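Local structure of IG hypothetical 16092 (Bacillus cereus ATCC 14579, 1YQH) at residues 31-36 with 58-63. The protein is of unknown function but may bind thiamine or a related small molecule. Sequence-based numbering, arbitrary orientation.
Sequences IEVVQQ and LDVVKR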
loop_
_atom_site.group_PDB
_atom_site.type_symbol
_atom_site.label_atom_id
_atom_site.label_comp_id
_atom_site.label_asym_id
_atom_site.label_seq_id
_atom_site.Cartn_x
_atom_site.Cartn_y
_atom_site.Cartn_z
ATOM N N ILE A 31 7.528 3.179 16.417
ATOM C CA ILE A 31 8.022 4.534 16.115
ATOM C C ILE A 31 9.325 4.825 16.879
ATOM O O ILE A 31 10.214 5.510 16.361
ATOM C CB ILE A 31 6.926 5.600 16.358
ATOM C CG1 ILE A 31 5.709 5.338 15.454
ATOM C CG2 ILE A 31 7.487 7.018 16.145
ATOM C CD1 ILE A 31 6.008 5.372 13.978
ATOM N N GLU A 32 9.460 4.273 18.085
ATOM C CA GLU A 32 10.706 4.419 18.853
ATOM C C GLU A 32 11.910 3.906 18.050
ATOM O O GLU A 32 12.989 4.521 18.056
ATOM C CB GLU A 32 10.598 3.691 20.190
ATOM C CG GLU A 32 11.775 3.918 21.122
ATOM C CD GLU A 32 11.577 3.244 22.465
ATOM O OE1 GLU A 32 11.575 3.961 23.488
ATOM O OE2 GLU A 32 11.410 2.005 22.491
ATOM N N VAL A 33 11.731 2.794 17.341
ATOM C CA VAL A 33 12.806 2.275 16.495
ATOM C C VAL A 33 13.213 3.337 15.463
ATOM O O VAL A 33 14.404 3.601 15.278
ATOM C CB VAL A 33 12.405 0.961 15.794
ATOM C CG1 VAL A 33 13.451 0.556 14.753
ATOM C CG2 VAL A 33 12.202 -0.156 16.832
ATOM N N VAL A 34 12.220 3.965 14.829
ATOM C CA VAL A 34 12.473 5.027 13.849
ATOM C C VAL A 34 13.205 6.182 14.531
ATOM O O VAL A 34 14.218 6.673 14.028
ATOM C CB VAL A 34 11.168 5.527 13.217
ATOM C CG1 VAL A 34 11.433 6.715 12.296
ATOM C CG2 VAL A 34 10.478 4.379 12.445
ATOM N N GLN A 35 12.727 6.558 15.712
ATOM C CA GLN A 35 13.283 7.720 16.421
ATOM C C GLN A 35 14.741 7.492 16.789
ATOM O O GLN A 35 15.551 8.429 16.768
ATOM C CB GLN A 35 12.454 8.027 17.665
ATOM C CG GLN A 35 11.048 8.597 17.329
ATOM C CD GLN A 35 10.126 8.702 18.536
ATOM O OE1 GLN A 35 9.275 9.604 18.615
ATOM N NE2 GLN A 35 10.290 7.797 19.478
ATOM N N GLN A 36 15.059 6.246 17.139
ATOM C CA GLN A 36 16.402 5.881 17.575
ATOM C C GLN A 36 17.382 5.552 16.447
ATOM O O GLN A 36 18.562 5.303 16.722
ATOM C CB GLN A 36 16.320 4.706 18.557
ATOM C CG GLN A 36 15.569 5.044 19.841
ATOM C CD GLN A 36 15.405 3.844 20.751
ATOM O OE1 GLN A 36 15.458 2.697 20.302
ATOM N NE2 GLN A 36 15.196 4.103 22.037
ATOM N N LEU A 58 15.217 -0.372 5.147
ATOM C CA LEU A 58 14.533 -1.661 5.265
ATOM C C LEU A 58 14.799 -2.326 6.617
ATOM O O LEU A 58 13.901 -2.942 7.198
ATOM C CB LEU A 58 14.884 -2.608 4.111
ATOM C CG LEU A 58 14.327 -2.160 2.759
ATOM C CD1 LEU A 58 15.009 -2.976 1.665
ATOM C CD2 LEU A 58 12.794 -2.328 2.726
ATOM N N ASP A 59 16.020 -2.198 7.120
ATOM C CA ASP A 59 16.327 -2.718 8.444
ATOM C C ASP A 59 15.549 -1.983 9.542
ATOM O O ASP A 59 15.107 -2.616 10.518
ATOM C CB ASP A 59 17.830 -2.682 8.731
ATOM C CG ASP A 59 18.172 -3.384 10.036
ATOM O OD1 ASP A 59 17.913 -4.604 10.140
ATOM O OD2 ASP A 59 18.662 -2.703 10.954
ATOM N N VAL A 60 15.367 -0.668 9.387
ATOM C CA VAL A 60 14.516 0.089 10.321
ATOM C C VAL A 60 13.097 -0.480 10.343
ATOM O O VAL A 60 12.526 -0.713 11.414
ATOM C CB VAL A 60 14.509 1.618 10.019
ATOM C CG1 VAL A 60 13.426 2.348 10.827
ATOM C CG2 VAL A 60 15.876 2.193 10.312
ATOM N N VAL A 61 12.538 -0.720 9.162
ATOM C CA VAL A 61 11.190 -1.264 9.079
ATOM C C VAL A 61 11.102 -2.666 9.725
ATOM O O VAL A 61 10.170 -2.962 10.483
ATOM C CB VAL A 61 10.691 -1.292 7.613
ATOM C CG1 VAL A 61 9.276 -1.920 7.558
ATOM C CG2 VAL A 61 10.651 0.130 7.037
ATOM N N LYS A 62 12.065 -3.529 9.409
ATOM C CA LYS A 62 12.108 -4.873 10.009
ATOM C C LYS A 62 12.149 -4.801 11.531
ATOM O O LYS A 62 11.453 -5.542 12.226
ATOM C CB LYS A 62 13.319 -5.647 9.486
ATOM C CG LYS A 62 13.146 -6.057 8.037
ATOM C CD LYS A 62 14.471 -6.411 7.383
ATOM C CE LYS A 62 15.046 -7.673 7.954
ATOM N NZ LYS A 62 16.323 -8.066 7.265
ATOM N N ARG A 63 12.953 -3.885 12.053
ATOM C CA ARG A 63 13.077 -3.799 13.501
ATOM C C ARG A 63 11.834 -3.177 14.122
ATOM O O ARG A 63 11.483 -3.512 15.257
ATOM C CB ARG A 63 14.367 -3.091 13.903
ATOM C CG ARG A 63 15.571 -3.981 13.626
ATOM C CD ARG A 63 16.859 -3.391 14.139
ATOM N NE ARG A 63 17.229 -2.222 13.366
ATOM C CZ ARG A 63 17.155 -0.991 13.842
ATOM N NH1 ARG A 63 16.750 -0.804 15.084
ATOM N NH2 ARG A 63 17.495 0.038 13.080
#
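The two helices that cover one side of the four-stranded antiparallel sheet meet here, in a beta-alpha-beta-beta-alpha-beta chain of ferredoxin-like topology with strand order 2-3-1-4. Segments 31-36 and 58-63 run nearly antiparallel, at 147°, with their axes 9.0 Å apart, and V33, V34, V60 and R63 make the contact between them. Its sheet-side layer is apolar: V34 CG2 meets V60 CG1 at 3.9 Å, the two side chains crossing at about a right angle. V34 also rests on F12, Y41 and L50 of the strands beneath, so it touches both the neighbouring helix and the sheet.

V33 forms the outer layer and points at helix 54-70. With CG1 anti to the backbone N (chi1 171°), its two methyls spread over different carbonyls, three residues apart. V33 CG1 is 3.7 Å from V60 O. The other methyl, V33 CG2, lies 3.8 Å from R63 O. R63 borders the contact on the more exposed side. Its chain bends at chi3 (-69°), and the guanidinium meets V33 obliquely, with NH1 3.6 Å from V33 CG1. One turn back along its own helix, D59 anchors this group through a salt bridge: R63 NE donates to D59 OD2 at 2.8 Å, with the oxygen close to the guanidinium plane but approached from above the carboxylate plane.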